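Local coordinates for protein isomerase/lactonizing enzyme (Agrobacterium tumefaciens, PDB 1RVK) that is of unknown function but belongs to the enolase superfamily, binds a magnesium ion and probably acts as an isomerase, lactonizing enzyme or dehydratase on a carboxylate substrate, at residues 98-102 with 283-288. Residues are numbered along the deposited sequence; the frame is centred on the assembly and turned at random.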
loop_
_atom_site.group_PDB
_atom_site.type_symbol
_atom_site.label_atom_id
_atom_site.label_comp_id
_atom_site.label_asym_id
_atom_site.label_seq_id
_atom_site.Cartn_x
_atom_site.Cartn_y
_atom_site.Cartn_z
ATOM N N ASP A 98 -5.469 -1.774 -13.138
ATOM C CA ASP A 98 -4.096 -1.821 -12.643
ATOM C C ASP A 98 -4.037 -2.835 -11.506
ATOM O O ASP A 98 -3.004 -3.468 -11.278
ATOM C CB ASP A 98 -3.636 -0.453 -12.119
ATOM C CG ASP A 98 -3.514 0.590 -13.214
ATOM O OD1 ASP A 98 -3.398 0.210 -14.400
ATOM O OD2 ASP A 98 -3.516 1.797 -12.882
ATOM N N ARG A 99 -5.148 -2.983 -10.789
ATOM C CA ARG A 99 -5.212 -3.940 -9.693
ATOM C C ARG A 99 -5.027 -5.363 -10.217
ATOM O O ARG A 99 -4.361 -6.178 -9.583
ATOM C CB ARG A 99 -6.546 -3.827 -8.943
ATOM C CG ARG A 99 -6.640 -2.625 -8.007
ATOM C CD ARG A 99 -5.547 -2.661 -6.943
ATOM N NE ARG A 99 -5.744 -3.720 -5.954
ATOM C CZ ARG A 99 -6.627 -3.667 -4.960
ATOM N NH1 ARG A 99 -6.735 -4.681 -4.112
ATOM N NH2 ARG A 99 -7.396 -2.598 -4.805
ATOM N N THR A 100 -5.617 -5.669 -11.370
ATOM C CA THR A 100 -5.461 -7.010 -11.938
ATOM C C THR A 100 -4.009 -7.199 -12.386
ATOM O O THR A 100 -3.418 -8.259 -12.186
ATOM C CB THR A 100 -6.402 -7.235 -13.146
ATOM O OG1 THR A 100 -7.763 -7.186 -12.705
ATOM C CG2 THR A 100 -6.143 -8.595 -13.783
ATOM N N LEU A 101 -3.435 -6.167 -12.995
ATOM C CA LEU A 101 -2.048 -6.235 -13.436
ATOM C C LEU A 101 -1.122 -6.493 -12.247
ATOM O O LEU A 101 -0.168 -7.263 -12.345
ATOM C CB LEU A 101 -1.643 -4.917 -14.110
ATOM C CG LEU A 101 -1.927 -4.691 -15.599
ATOM C CD1 LEU A 101 -0.900 -5.451 -16.403
ATOM C CD2 LEU A 101 -3.342 -5.113 -15.961
ATOM N N ALA A 102 -1.410 -5.844 -11.122
ATOM C CA ALA A 102 -0.585 -5.986 -9.927
ATOM C C ALA A 102 -0.540 -7.403 -9.372
ATOM O O ALA A 102 0.535 -7.907 -9.039
ATOM C CB ALA A 102 -1.066 -5.026 -8.841
ATOM N N VAL A 283 2.595 -0.949 -5.154
ATOM C CA VAL A 283 2.375 -2.077 -6.052
ATOM C C VAL A 283 0.951 -2.101 -6.599
ATOM O O VAL A 283 0.745 -2.287 -7.802
ATOM C CB VAL A 283 2.690 -3.410 -5.349
ATOM C CG1 VAL A 283 2.288 -4.578 -6.234
ATOM C CG2 VAL A 283 4.181 -3.477 -5.041
ATOM N N ASN A 284 -0.036 -1.904 -5.731
ATOM C CA ASN A 284 -1.422 -1.912 -6.189
ATOM C C ASN A 284 -1.784 -0.673 -6.994
ATOM O O ASN A 284 -2.687 -0.710 -7.832
ATOM C CB ASN A 284 -2.389 -2.031 -5.007
ATOM C CG ASN A 284 -2.539 -3.453 -4.527
ATOM O OD1 ASN A 284 -2.082 -4.386 -5.183
ATOM N ND2 ASN A 284 -3.194 -3.631 -3.385
ATOM N N ASP A 285 -1.076 0.421 -6.744
ATOM C CA ASP A 285 -1.365 1.670 -7.425
ATOM C C ASP A 285 -0.810 1.801 -8.835
ATOM O O ASP A 285 -1.412 2.476 -9.672
ATOM C CB ASP A 285 -0.873 2.838 -6.574
ATOM C CG ASP A 285 -1.469 2.826 -5.183
ATOM O OD1 ASP A 285 -2.706 2.975 -5.058
ATOM O OD2 ASP A 285 -0.700 2.653 -4.219
ATOM N N VAL A 286 0.321 1.166 -9.111
ATOM C CA VAL A 286 0.907 1.284 -10.442
ATOM C C VAL A 286 0.905 0.001 -11.258
ATOM O O VAL A 286 1.498 -0.054 -12.335
ATOM C CB VAL A 286 2.344 1.841 -10.372
ATOM C CG1 VAL A 286 2.331 3.193 -9.661
ATOM C CG2 VAL A 286 3.258 0.860 -9.657
ATOM N N GLY A 287 0.244 -1.032 -10.745
ATOM C CA GLY A 287 0.152 -2.272 -11.495
ATOM C C GLY A 287 1.178 -3.360 -11.268
ATOM O O GLY A 287 1.437 -4.152 -12.173
ATOM N N GLY A 288 1.776 -3.412 -10.082
ATOM C CA GLY A 288 2.737 -4.467 -9.814
ATOM C C GLY A 288 4.112 -4.049 -9.332
ATOM O O GLY A 288 4.440 -2.863 -9.257
HETATM O O HOH W 1 -4.491 2.547 -10.632
HETATM O O HOH W 2 -1.421 3.957 -11.941
HETATM O O HOH W 3 -4.243 -6.579 -3.085
#
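Arg99 turns CG away from its own carbonyl carbon (chi1 -76°) and bends again at chi2 and chi3, which carries its guanidinium back over the side-chain amide of Asn284. In this enolase-superfamily fold, a capping domain set on a modified TIM barrel, the contact joins the start of helix 98-116, in the N-terminal capping domain, to the short helix 283-286 that follows barrel strand 278-281. The guanidinium and amide planes lie 23° apart, with Asn284 ND2 3.3 Å above one face of the guanidinium, toward its rim. No direct hydrogen bond crosses between the segments. One water accepts from both Arg99 NH1 and Asn284 ND2, while two more waters lie within hydrogen-bonding distance of both Asp98 OD2 and the backbone O of Asp285. The other carboxylate oxygen, Asp98 OD1, is held by Gln89 and by a salt bridge to Lys263. The CB of Asp285 is directed away from residues 98-102; its OD2 is hydrogen-bonded to His309 ND1, and its side chain touches the magnesium ligand Glu258. Between these polar flanks Ala102 CA lies 3.7 Å from Gly288 CA. Gly287, after the weakly bonded turn 283-286, leaves helical angles with positive phi, and its O accepts from Trp82 NE1. Ala102 CB packs 3.4 Å from Val283 O, the acceptor for Gly288 N, and Gly287 CA directs a CA-H...O contact at Asp98 O, 3.4 Å away with 155° at the hydrogen.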